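Local coordinates for protein phosphatidylserine synthase (Haemophilus influenzae, PDB 3HSI) that is an enzyme of the phospholipase D superfamily, with two PLD-type sequence regions and two mixed beta-sheets packed with helices, at residues R11-L16 with F267-K272; L252-N257 with A386-A391; Q261-L266 with R285-K290; L274-P279 with N380-R385. All coordinates share one frame; numbering follows the deposited sequence.

How the interactions relate
The four contacts illustrate how elements around one ten-strand sheet of a PLD-type fold, with strands 245-252, 273-277 and 391-398, touch in a continuous series. Interaction 3, between helices 258-268 and 285-296, lies in the middle, its centre about 10 Å from those of interactions 1 and 4 and about 13 Å from that of interaction 2. Interaction 1 sets the N-terminal helix against the end of helix 258-268 and does not touch interaction 2, about 20 Å away between centres. Along the chain, interactions 3 and 4 fall within the span bridged by interaction 2. Trp-387 joins interaction 2 to interaction 3 through Glu-264, and interactions 2 and 3 both reach the second subunit.

Interaction 1 of 4, residues R11-L16 with F267-K272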
loop_
_atom_site.group_PDB
_atom_site.type_symbol
_atom_site.label_atom_id
_atom_site.label_comp_id
_atom_site.label_asym_id
_atom_site.label_seq_id
_atom_site.Cartn_x
_atom_site.Cartn_y
_atom_site.Cartn_z
ATOM N N ARG C 11 18.499 21.176 8.571
ATOM C CA ARG C 11 17.748 20.231 9.393
ATOM C C ARG C 11 18.439 18.866 9.418
ATOM O O ARG C 11 18.389 18.165 10.430
ATOM C CB ARG C 11 16.284 20.087 8.946
ATOM C CG ARG C 11 15.519 18.971 9.694
ATOM C CD ARG C 11 14.038 18.854 9.323
ATOM N NE ARG C 11 13.831 18.491 7.918
ATOM C CZ ARG C 11 12.638 18.381 7.327
ATOM N NH1 ARG C 11 11.516 18.586 8.010
ATOM N NH2 ARG C 11 12.564 18.057 6.040
ATOM N N ALA C 12 19.085 18.509 8.308
ATOM C CA ALA C 12 19.735 17.211 8.182
ATOM C C ALA C 12 21.018 17.136 9.011
ATOM O O ALA C 12 21.297 16.124 9.671
ATOM C CB ALA C 12 20.018 16.902 6.714
ATOM N N GLU C 13 21.816 18.195 8.952
ATOM C CA GLU C 13 23.016 18.258 9.767
ATOM C C GLU C 13 22.666 18.119 11.253
ATOM O O GLU C 13 23.308 17.343 11.957
ATOM C CB GLU C 13 23.785 19.565 9.544
ATOM C CG GLU C 13 25.310 19.388 9.786
ATOM C CD GLU C 13 26.073 20.708 9.943
ATOM O OE1 GLU C 13 25.598 21.754 9.425
ATOM O OE2 GLU C 13 27.159 20.699 10.591
ATOM N N GLN C 14 21.655 18.881 11.703
ATOM C CA GLN C 14 21.136 18.815 13.067
ATOM C C GLN C 14 20.697 17.411 13.459
ATOM O O GLN C 14 21.038 16.944 14.552
ATOM C CB GLN C 14 19.949 19.775 13.259
ATOM C CG GLN C 14 20.309 21.258 13.138
ATOM C CD GLN C 14 19.093 22.130 12.899
ATOM O OE1 GLN C 14 17.969 21.816 13.310
ATOM N NE2 GLN C 14 19.310 23.226 12.206
ATOM N N ASN C 15 19.915 16.757 12.598
ATOM C CA ASN C 15 19.443 15.405 12.910
ATOM C C ASN C 15 20.608 14.422 13.050
ATOM O O ASN C 15 20.633 13.620 13.983
ATOM C CB ASN C 15 18.417 14.903 11.892
ATOM C CG ASN C 15 17.223 15.853 11.736
ATOM O OD1 ASN C 15 16.949 16.706 12.607
ATOM N ND2 ASN C 15 16.528 15.738 10.614
ATOM N N LEU C 16 21.573 14.494 12.140
ATOM C CA LEU C 16 22.739 13.615 12.221
ATOM C C LEU C 16 23.528 13.890 13.489
ATOM O O LEU C 16 23.860 12.965 14.202
ATOM C CB LEU C 16 23.618 13.655 10.936
ATOM C CG LEU C 16 22.909 13.139 9.659
ATOM C CD1 LEU C 16 23.737 13.301 8.366
ATOM C CD2 LEU C 16 22.423 11.689 9.804
ATOM N N PHE C 267 22.118 11.665 2.480
ATOM C CA PHE C 267 22.177 12.129 1.083
ATOM C C PHE C 267 22.234 13.651 1.006
ATOM O O PHE C 267 22.901 14.206 0.135
ATOM C CB PHE C 267 20.940 11.687 0.309
ATOM C CG PHE C 267 21.011 10.292 -0.265
ATOM C CD1 PHE C 267 20.640 10.058 -1.592
ATOM C CD2 PHE C 267 21.386 9.212 0.513
ATOM C CE1 PHE C 267 20.679 8.771 -2.119
ATOM C CE2 PHE C 267 21.420 7.916 -0.013
ATOM C CZ PHE C 267 21.064 7.702 -1.326
ATOM N N LEU C 268 21.514 14.335 1.889
ATOM C CA LEU C 268 21.565 15.796 1.890
ATOM C C LEU C 268 22.863 16.338 2.413
ATOM O O LEU C 268 23.189 17.469 2.121
ATOM C CB LEU C 268 20.452 16.385 2.745
ATOM C CG LEU C 268 19.059 16.298 2.157
ATOM C CD1 LEU C 268 18.082 16.523 3.265
ATOM C CD2 LEU C 268 18.923 17.327 1.061
ATOM N N GLN C 269 23.572 15.562 3.230
ATOM C CA GLN C 269 24.771 16.040 3.898
ATOM C C GLN C 269 26.071 15.597 3.260
ATOM O O GLN C 269 27.120 15.709 3.880
ATOM C CB GLN C 269 24.774 15.605 5.380
ATOM C CG GLN C 269 23.928 16.535 6.261
ATOM C CD GLN C 269 24.561 17.906 6.369
ATOM O OE1 GLN C 269 25.692 18.033 6.841
ATOM N NE2 GLN C 269 23.841 18.940 5.920
ATOM N N VAL C 270 26.015 15.080 2.044
ATOM C CA VAL C 270 27.209 14.796 1.265
ATOM C C VAL C 270 28.003 16.079 0.975
ATOM O O VAL C 270 27.459 17.054 0.447
ATOM C CB VAL C 270 26.841 14.093 -0.051
ATOM C CG1 VAL C 270 28.088 13.892 -0.959
ATOM C CG2 VAL C 270 26.175 12.768 0.258
ATOM N N GLN C 271 29.289 16.081 1.320
ATOM C CA GLN C 271 30.118 17.244 1.050
ATOM C C GLN C 271 30.909 17.085 -0.249
ATOM O O GLN C 271 31.138 18.069 -0.957
ATOM C CB GLN C 271 31.075 17.513 2.218
ATOM C CG GLN C 271 30.385 17.776 3.552
ATOM C CD GLN C 271 29.440 18.967 3.501
ATOM O OE1 GLN C 271 28.220 18.804 3.380
ATOM N NE2 GLN C 271 29.994 20.172 3.592
ATOM N N LYS C 272 31.317 15.850 -0.551
ATOM C CA LYS C 272 32.202 15.544 -1.672
ATOM C C LYS C 272 31.707 14.391 -2.546
ATOM O O LYS C 272 31.579 14.546 -3.759
ATOM C CB LYS C 272 33.615 15.208 -1.162
ATOM C CG LYS C 272 34.393 16.427 -0.715
ATOM C CD LYS C 272 35.767 16.048 -0.248
ATOM C CE LYS C 272 36.606 17.289 -0.009
ATOM N NZ LYS C 272 37.343 17.760 -1.216
#
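Gln-269, the first residue to leave helical geometry at the end of helix 258-268, supplies the largest share of this contact with the N-terminal helix 8-18. Its CB lies 3.9 Å from Leu-16 CD1. Gln-269 CG, beside the backbone N (chi1 -82°), settles against the helix, 4.0 Å from Ala-12 CB and 3.8 Å from Glu-13 N. A bend at chi2 (-68°) then carries the amide across Glu-13: Gln-269 CD is 3.7 Å from Glu-13 CB, its OE1 3.3 Å from Glu-13 CG, and its NE2 3.7 Å from Glu-13 CB. The two side chains cross at about a right angle, whereas the planes of carboxylate and amide are only 8° apart. Beside them Ala-12 CB meets Leu-268 CD1, extending the contact back onto the helix proper.

A polar link between the two helices comes one turn earlier on helix 258-268, where Asn-15 ND2 is hydrogen-bonded to Asp-265 OD2. Between 11-16 and 267-272 themselves no hydrogen bond forms. The glutamine therefore works here through its methylenes and the flat body of its amide, and the contact is one of van der Waals packing.

Interaction 2 of 4, residues L252-N257 with A386-A391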
loop_
_atom_site.group_PDB
_atom_site.type_symbol
_atom_site.label_atom_id
_atom_site.label_comp_id
_atom_site.label_asym_id
_atom_site.label_seq_id
_atom_site.Cartn_x
_atom_site.Cartn_y
_atom_site.Cartn_z
ATOM N N LEU C 252 10.011 1.319 10.177
ATOM C CA LEU C 252 8.913 0.637 9.528
ATOM C C LEU C 252 7.817 1.641 9.230
ATOM O O LEU C 252 7.332 2.268 10.138
ATOM C CB LEU C 252 8.370 -0.504 10.438
ATOM C CG LEU C 252 7.027 -1.167 10.085
ATOM C CD1 LEU C 252 7.063 -1.801 8.715
ATOM C CD2 LEU C 252 6.564 -2.201 11.167
ATOM N N GLY C 253 7.396 1.749 7.967
ATOM C CA GLY C 253 6.279 2.621 7.617
ATOM C C GLY C 253 6.769 4.001 7.222
ATOM O O GLY C 253 7.929 4.337 7.406
ATOM N N ALA C 254 5.879 4.792 6.648
ATOM C CA ALA C 254 6.242 6.077 6.035
ATOM C C ALA C 254 6.441 7.227 7.037
ATOM O O ALA C 254 7.251 8.071 6.803
ATOM C CB ALA C 254 5.193 6.459 4.953
ATOM N N SER C 255 5.722 7.268 8.154
ATOM C CA SER C 255 5.850 8.406 9.087
ATOM C C SER C 255 6.758 8.055 10.244
ATOM O O SER C 255 6.723 6.924 10.735
ATOM C CB SER C 255 4.439 8.865 9.625
ATOM N N GLY C 256 7.566 9.017 10.700
ATOM C CA GLY C 256 8.391 8.806 11.889
ATOM C C GLY C 256 9.353 7.637 11.738
ATOM O O GLY C 256 9.734 7.010 12.731
ATOM N N ASN C 257 9.776 7.375 10.509
ATOM C CA ASN C 257 10.726 6.313 10.203
ATOM C C ASN C 257 12.154 6.819 10.357
ATOM O O ASN C 257 12.679 7.513 9.470
ATOM C CB ASN C 257 10.481 5.798 8.766
ATOM C CG ASN C 257 11.259 4.560 8.434
ATOM O OD1 ASN C 257 12.479 4.457 8.722
ATOM N ND2 ASN C 257 10.580 3.602 7.758
ATOM N N ALA C 386 10.739 -0.387 0.704
ATOM C CA ALA C 386 11.511 -0.063 1.909
ATOM C C ALA C 386 11.023 1.248 2.547
ATOM O O ALA C 386 11.001 1.383 3.767
ATOM C CB ALA C 386 12.988 0.004 1.583
ATOM N N TRP C 387 10.571 2.195 1.736
ATOM C CA TRP C 387 10.101 3.474 2.292
ATOM C C TRP C 387 8.694 3.465 2.887
ATOM O O TRP C 387 8.246 4.457 3.496
ATOM C CB TRP C 387 10.208 4.593 1.243
ATOM C CG TRP C 387 11.326 5.549 1.557
ATOM C CD1 TRP C 387 11.211 6.878 1.873
ATOM C CD2 TRP C 387 12.727 5.239 1.611
ATOM N NE1 TRP C 387 12.458 7.412 2.120
ATOM C CE2 TRP C 387 13.402 6.423 1.968
ATOM C CE3 TRP C 387 13.473 4.064 1.419
ATOM C CZ2 TRP C 387 14.796 6.471 2.125
ATOM C CZ3 TRP C 387 14.852 4.109 1.584
ATOM C CH2 TRP C 387 15.497 5.302 1.920
ATOM N N ARG C 388 7.967 2.373 2.722
ATOM C CA ARG C 388 6.583 2.434 3.113
ATOM C C ARG C 388 6.101 1.144 3.704
ATOM O O ARG C 388 5.327 1.154 4.657
ATOM C CB ARG C 388 5.738 2.810 1.881
ATOM C CG ARG C 388 4.310 3.063 2.151
ATOM C CD ARG C 388 3.548 3.234 0.819
ATOM N NE ARG C 388 3.699 4.554 0.191
ATOM C CZ ARG C 388 4.649 4.892 -0.690
ATOM N NH1 ARG C 388 5.594 4.025 -1.056
ATOM N NH2 ARG C 388 4.672 6.119 -1.206
ATOM N N LEU C 389 6.532 0.030 3.126
ATOM C CA LEU C 389 5.936 -1.256 3.471
ATOM C C LEU C 389 6.774 -2.110 4.435
ATOM O O LEU C 389 6.222 -2.682 5.374
ATOM C CB LEU C 389 5.590 -2.050 2.213
ATOM C CG LEU C 389 4.760 -1.295 1.161
ATOM C CD1 LEU C 389 4.650 -2.089 -0.136
ATOM C CD2 LEU C 389 3.373 -0.957 1.718
ATOM N N ASP C 390 8.085 -2.186 4.229
ATOM C CA ASP C 390 8.887 -3.237 4.929
ATOM C C ASP C 390 9.532 -2.795 6.243
ATOM O O ASP C 390 9.731 -1.600 6.482
ATOM C CB ASP C 390 9.948 -3.836 4.006
ATOM C CG ASP C 390 9.364 -4.445 2.721
ATOM O OD1 ASP C 390 8.199 -4.884 2.700
ATOM O OD2 ASP C 390 10.088 -4.517 1.713
ATOM N N ALA C 391 9.850 -3.760 7.107
ATOM C CA ALA C 391 10.516 -3.423 8.351
ATOM C C ALA C 391 12.013 -3.556 8.131
ATOM O O ALA C 391 12.497 -4.588 7.667
ATOM C CB ALA C 391 10.009 -4.282 9.510
HETATM O O HOH W 1 8.718 0.866 5.533
HETATM O O HOH W 2 9.972 5.838 5.352
HETATM O O HOH W 3 3.659 3.340 5.563
#
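In this PLD-type fold two loops meet where antiparallel neighbours of one sheet, strands 245-252 and 391-398, have their end and beginning, and the junction is largely cemented by water. No direct hydrogen bond joins 252-257 to 386-391. Instead, one water accepts from Gly-253 N at 2.9 Å and donates to both Ala-386 O and Asp-390 O, so that three backbone atoms share it. A second spans Gly-253 O and Trp-387 O, while a third accepts from Ala-254 N and donates to Arg-388 O at 2.9 Å.

Where the backbones touch directly, Gly-253 CA approaches Arg-388 O at 3.4 Å in a nearly straight CA-H...O contact (163° at the hydrogen). Leu-252, its CG anti to the backbone N (chi1 167°), sends CD1 over the opposing backbone, 3.5 Å from Asp-390 O and 3.9 Å from Ala-391 CB.

Polar side chains of 386-391 find partners outside the contact: Trp-387 NE1 donates a hydrogen bond to Glu-264 OE2, and Asp-390 forms a salt bridge with Arg-385. The second subunit packs on the same region, with its Arg-220 against Ala-254 and its Phe-138 against Arg-388. Asn-257, the N-cap of helix 258-268, bonds through OD1 to Asn-260 N, while its ND2 closes the 252-257 loop on Gly-253 O at 2.8 Å, in the plane of that carbonyl and 166° at the hydrogen.

Interaction 3 of 4, residues Q261-L266 with R285-K290; sequences QVIEDL and RTLQHK
Lys-290 runs extended as far as CE and then bends (chi4 70°), which turns NZ back to Thr-286 OG1 at 2.8 Å, one turn earlier on its own helix. Thr-286 meets it with OG1 anti to the backbone N (chi1 -178°). The lysine chain lies against the neighbouring helix with its methylenes: Lys-290 CD is 3.7 Å from Glu-264 O and its CE 3.8 Å from Glu-264 CB. Glu-264 itself, CG beside the backbone N and the chain extended beyond, crosses Thr-286 at about a right angle and brings OE2 to 3.9 Å from Thr-286 CG2.

Glu-264 OE1 stays 4.4 Å from Lys-290 NZ, beyond a salt bridge, though the opposite charges may still favour each other. Its carboxylate is held elsewhere, OE1 by a salt bridge to Arg-216 of the second subunit and OE2 by the Trp-387 indole. Deeper in the interface, Ile-263 CG2 packs on Leu-287 CD1 at 4.1 Å.

The helix segments run nearly parallel, 16° apart, with axes 10.4 Å from each other. Helix 285-296 is the crossover of a beta-alpha-beta unit linking parallel strands 273-277 and 300-306, and helix 258-268 lies beside it, with Ile-263 reaching Leu-376 of strand 374-378.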
loop_
_atom_site.group_PDB
_atom_site.type_symbol
_atom_site.label_atom_id
_atom_site.label_comp_id
_atom_site.label_asym_id
_atom_site.label_seq_id
_atom_site.Cartn_x
_atom_site.Cartn_y
_atom_site.Cartn_z
ATOM N N GLN C 261 14.633 8.592 7.581
ATOM C CA GLN C 261 15.039 9.970 7.870
ATOM C C GLN C 261 16.564 10.090 7.863
ATOM O O GLN C 261 17.097 11.021 7.278
ATOM C CB GLN C 261 14.460 10.451 9.217
ATOM C CG GLN C 261 13.092 11.101 9.101
ATOM C CD GLN C 261 12.259 11.022 10.404
ATOM O OE1 GLN C 261 12.804 10.867 11.506
ATOM N NE2 GLN C 261 10.931 11.108 10.265
ATOM N N VAL C 262 17.262 9.138 8.493
ATOM C CA VAL C 262 18.724 9.128 8.454
ATOM C C VAL C 262 19.311 8.986 7.042
ATOM O O VAL C 262 20.195 9.736 6.641
ATOM C CB VAL C 262 19.323 8.072 9.437
ATOM C CG1 VAL C 262 20.797 7.825 9.134
ATOM C CG2 VAL C 262 19.147 8.556 10.887
ATOM N N ILE C 263 18.814 8.046 6.260
ATOM C CA ILE C 263 19.259 7.947 4.865
ATOM C C ILE C 263 19.044 9.260 4.060
ATOM O O ILE C 263 19.976 9.775 3.390
ATOM C CB ILE C 263 18.608 6.705 4.183
ATOM C CG1 ILE C 263 19.029 5.439 4.960
ATOM C CG2 ILE C 263 18.961 6.649 2.683
ATOM C CD1 ILE C 263 18.141 4.159 4.726
ATOM N N GLU C 264 17.836 9.818 4.146
ATOM C CA GLU C 264 17.541 11.070 3.453
ATOM C C GLU C 264 18.521 12.146 3.899
ATOM O O GLU C 264 19.047 12.886 3.079
ATOM C CB GLU C 264 16.084 11.521 3.694
ATOM C CG GLU C 264 15.058 10.490 3.176
ATOM C CD GLU C 264 13.602 10.867 3.437
ATOM O OE1 GLU C 264 13.351 12.039 3.769
ATOM O OE2 GLU C 264 12.699 9.993 3.302
ATOM N N ASP C 265 18.788 12.210 5.195
ATOM C CA ASP C 265 19.707 13.207 5.717
ATOM C C ASP C 265 21.179 12.941 5.348
ATOM O O ASP C 265 21.954 13.881 5.183
ATOM C CB ASP C 265 19.533 13.366 7.243
ATOM C CG ASP C 265 18.178 14.014 7.615
ATOM O OD1 ASP C 265 17.517 14.618 6.717
ATOM O OD2 ASP C 265 17.764 13.931 8.795
ATOM N N LEU C 266 21.553 11.675 5.245
ATOM C CA LEU C 266 22.883 11.306 4.780
ATOM C C LEU C 266 23.098 11.847 3.354
ATOM O O LEU C 266 24.103 12.482 3.079
ATOM C CB LEU C 266 23.112 9.791 4.884
ATOM C CG LEU C 266 23.397 9.149 6.265
ATOM C CD1 LEU C 266 23.398 7.609 6.174
ATOM C CD2 LEU C 266 24.759 9.591 6.809
ATOM N N ARG C 285 11.375 8.202 -5.113
ATOM C CA ARG C 285 11.447 9.543 -5.703
ATOM C C ARG C 285 12.213 10.512 -4.840
ATOM O O ARG C 285 12.969 11.318 -5.363
ATOM C CB ARG C 285 10.021 10.133 -6.025
ATOM N N THR C 286 12.030 10.449 -3.522
ATOM C CA THR C 286 12.744 11.357 -2.618
ATOM C C THR C 286 14.268 11.195 -2.765
ATOM O O THR C 286 14.981 12.166 -2.655
ATOM C CB THR C 286 12.325 11.199 -1.102
ATOM O OG1 THR C 286 13.045 12.153 -0.297
ATOM C CG2 THR C 286 12.633 9.774 -0.550
ATOM N N LEU C 287 14.752 9.981 -3.016
ATOM C CA LEU C 287 16.192 9.764 -3.122
ATOM C C LEU C 287 16.686 10.164 -4.503
ATOM O O LEU C 287 17.831 10.625 -4.664
ATOM C CB LEU C 287 16.569 8.309 -2.796
ATOM C CG LEU C 287 16.541 7.926 -1.306
ATOM C CD1 LEU C 287 17.332 6.656 -1.077
ATOM C CD2 LEU C 287 17.058 9.029 -0.370
ATOM N N GLN C 288 15.805 10.043 -5.495
ATOM C CA GLN C 288 16.153 10.438 -6.842
ATOM C C GLN C 288 16.364 11.958 -6.898
ATOM O O GLN C 288 17.356 12.448 -7.466
ATOM C CB GLN C 288 15.064 10.010 -7.820
ATOM C CG GLN C 288 14.915 8.491 -8.056
ATOM C CD GLN C 288 13.728 8.206 -8.992
ATOM O OE1 GLN C 288 13.598 8.838 -10.054
ATOM N NE2 GLN C 288 12.844 7.292 -8.587
ATOM N N HIS C 289 15.440 12.694 -6.292
ATOM C CA HIS C 289 15.569 14.131 -6.171
ATOM C C HIS C 289 16.868 14.520 -5.451
ATOM O O HIS C 289 17.545 15.460 -5.843
ATOM C CB HIS C 289 14.381 14.691 -5.399
ATOM C CG HIS C 289 13.038 14.401 -6.018
ATOM N ND1 HIS C 289 12.800 14.466 -7.381
ATOM C CD2 HIS C 289 11.842 14.094 -5.446
ATOM C CE1 HIS C 289 11.519 14.208 -7.618
ATOM N NE2 HIS C 289 10.918 13.973 -6.461
ATOM N N LYS C 290 17.224 13.811 -4.386
ATOM C CA LYS C 290 18.423 14.207 -3.648
ATOM C C LYS C 290 19.714 13.955 -4.429
ATOM O O LYS C 290 20.671 14.711 -4.314
ATOM C CB LYS C 290 18.436 13.584 -2.244
ATOM C CG LYS C 290 17.454 14.282 -1.300
ATOM C CD LYS C 290 17.134 13.386 -0.105
ATOM C CE LYS C 290 16.236 14.095 0.874
ATOM N NZ LYS C 290 14.874 14.244 0.266
#

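Interaction 4 of 4, residues L274-P279 with N380-R385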
loop_
_atom_site.group_PDB
_atom_site.type_symbol
_atom_site.label_atom_id
_atom_site.label_comp_id
_atom_site.label_asym_id
_atom_site.label_seq_id
_atom_site.Cartn_x
_atom_site.Cartn_y
_atom_site.Cartn_z
ATOM N N LEU C 274 29.247 10.574 -2.747
ATOM C CA LEU C 274 28.265 9.617 -2.267
ATOM C C LEU C 274 28.478 8.354 -3.037
ATOM O O LEU C 274 28.546 8.387 -4.254
ATOM C CB LEU C 274 26.853 10.127 -2.563
ATOM C CG LEU C 274 25.682 9.198 -2.262
ATOM C CD1 LEU C 274 25.685 8.858 -0.776
ATOM C CD2 LEU C 274 24.324 9.896 -2.684
ATOM N N VAL C 275 28.581 7.243 -2.331
ATOM C CA VAL C 275 28.597 5.943 -2.992
ATOM C C VAL C 275 27.361 5.182 -2.564
ATOM O O VAL C 275 27.018 5.181 -1.402
ATOM C CB VAL C 275 29.876 5.116 -2.620
ATOM C CG1 VAL C 275 29.899 3.772 -3.364
ATOM C CG2 VAL C 275 31.152 5.936 -2.954
ATOM N N ILE C 276 26.716 4.503 -3.494
ATOM C CA ILE C 276 25.506 3.753 -3.195
ATOM C C ILE C 276 25.610 2.392 -3.850
ATOM O O ILE C 276 26.050 2.278 -5.005
ATOM C CB ILE C 276 24.280 4.455 -3.819
ATOM C CG1 ILE C 276 24.096 5.866 -3.258
ATOM C CG2 ILE C 276 23.012 3.608 -3.631
ATOM C CD1 ILE C 276 23.093 6.727 -4.121
ATOM N N CYS C 277 25.261 1.354 -3.099
ATOM C CA CYS C 277 25.029 0.019 -3.654
ATOM C C CYS C 277 23.558 -0.272 -3.511
ATOM O O CYS C 277 22.978 -0.042 -2.449
ATOM C CB CYS C 277 25.817 -1.026 -2.882
ATOM S SG CYS C 277 27.503 -1.191 -3.490
ATOM N N THR C 278 22.948 -0.772 -4.572
ATOM C CA THR C 278 21.573 -1.213 -4.504
ATOM C C THR C 278 21.477 -2.391 -5.475
ATOM O O THR C 278 22.150 -2.377 -6.538
ATOM C CB THR C 278 20.573 -0.028 -4.881
ATOM O OG1 THR C 278 19.224 -0.480 -4.781
ATOM C CG2 THR C 278 20.771 0.455 -6.280
ATOM N N PRO C 279 20.655 -3.414 -5.139
ATOM C CA PRO C 279 20.465 -4.551 -6.057
ATOM C C PRO C 279 19.839 -4.155 -7.395
ATOM O O PRO C 279 20.398 -4.475 -8.457
ATOM C CB PRO C 279 19.517 -5.466 -5.294
ATOM C CG PRO C 279 19.556 -4.958 -3.872
ATOM C CD PRO C 279 19.813 -3.529 -3.939
ATOM N N ASN C 380 18.387 -2.347 3.821
ATOM C CA ASN C 380 17.441 -1.509 3.042
ATOM C C ASN C 380 17.815 -1.491 1.536
ATOM O O ASN C 380 18.917 -1.113 1.156
ATOM C CB ASN C 380 17.375 -0.105 3.674
ATOM C CG ASN C 380 16.290 0.777 3.075
ATOM O OD1 ASN C 380 16.116 0.858 1.859
ATOM N ND2 ASN C 380 15.571 1.460 3.937
ATOM N N ASN C 381 16.885 -1.934 0.689
ATOM C CA ASN C 381 17.092 -1.995 -0.764
ATOM C C ASN C 381 16.992 -0.627 -1.413
ATOM O O ASN C 381 17.133 -0.510 -2.637
ATOM C CB ASN C 381 16.053 -2.918 -1.431
ATOM C CG ASN C 381 16.281 -4.380 -1.135
ATOM O OD1 ASN C 381 17.411 -4.844 -1.095
ATOM N ND2 ASN C 381 15.204 -5.123 -0.942
ATOM N N LEU C 382 16.754 0.424 -0.636
ATOM C CA LEU C 382 16.668 1.757 -1.243
ATOM C C LEU C 382 15.629 1.805 -2.367
ATOM O O LEU C 382 15.883 2.328 -3.474
ATOM C CB LEU C 382 18.045 2.200 -1.749
ATOM C CG LEU C 382 19.068 2.327 -0.605
ATOM C CD1 LEU C 382 20.509 2.501 -1.135
ATOM C CD2 LEU C 382 18.661 3.492 0.293
ATOM N N ASN C 383 14.451 1.254 -2.075
ATOM C CA ASN C 383 13.322 1.258 -3.021
ATOM C C ASN C 383 12.027 1.742 -2.353
ATOM O O ASN C 383 11.968 1.805 -1.135
ATOM C CB ASN C 383 13.169 -0.136 -3.658
ATOM C CG ASN C 383 12.843 -1.239 -2.655
ATOM O OD1 ASN C 383 12.744 -1.036 -1.432
ATOM N ND2 ASN C 383 12.674 -2.429 -3.178
ATOM N N PRO C 384 10.976 2.078 -3.134
ATOM C CA PRO C 384 9.730 2.500 -2.479
ATOM C C PRO C 384 9.101 1.520 -1.457
ATOM O O PRO C 384 8.482 2.002 -0.512
ATOM C CB PRO C 384 8.772 2.712 -3.652
ATOM C CG PRO C 384 9.757 3.092 -4.805
ATOM C CD PRO C 384 10.865 2.136 -4.602
ATOM N N ARG C 385 9.230 0.200 -1.651
ATOM C CA ARG C 385 8.793 -0.822 -0.645
ATOM C C ARG C 385 9.414 -0.558 0.718
ATOM O O ARG C 385 8.735 -0.587 1.756
ATOM C CB ARG C 385 9.307 -2.231 -1.012
ATOM C CG ARG C 385 8.504 -3.017 -1.997
ATOM C CD ARG C 385 8.794 -4.505 -1.805
ATOM N NE ARG C 385 8.139 -5.011 -0.594
ATOM C CZ ARG C 385 6.847 -5.306 -0.509
ATOM N NH1 ARG C 385 6.057 -5.137 -1.562
ATOM N NH2 ARG C 385 6.330 -5.750 0.634
HETATM O O HOH W 4 17.145 1.121 -5.617
#
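Strand 273-277 runs out into Thr-278, and Thr-278 CA lies 5.9 Å from Asn-381 CA, in a tight turn where Leu-382 takes up left-handed helical backbone angles. An Asx turn shapes that loop: Leu-382 N donates to Asn-380 OD1 at 2.6 Å, in the plane of the side-chain carbonyl and 152° at the hydrogen.

Thr-278 holds OG1 anti to its backbone N (chi1 -179°), placing the hydroxyl 3.0 Å from Asn-381 O. Its one proton could also serve Tyr-280 O. A water donates to Thr-278 OG1 (2.8 Å) and lies 2.8 Å from Leu-382 O, with more acceptors in reach than it has protons, so the strand end and the loop meet around a small polar cluster. Next to this cluster the buried contact turns apolar: Leu-382 CD1 packs obliquely on Ile-276 CG2 at 3.7 Å and comes within 3.8 Å of Cys-277 O. One residue on from Thr-278, the side chains of Pro-279 and Asn-381 cross at about a right angle, Pro-279 CG 3.5 Å from Asn-381 OD1. That oxygen accepts a hydrogen bond from Lys-366 NZ, which would restrain the rotation of the amide.

By sequence, Lys-366 and this loop are consistent with the second HxK motif region of the PLD fold, the loop corresponding in position to its GSxxN element, with Asn-380 at the serine position and Asn-383 as the final asparagine.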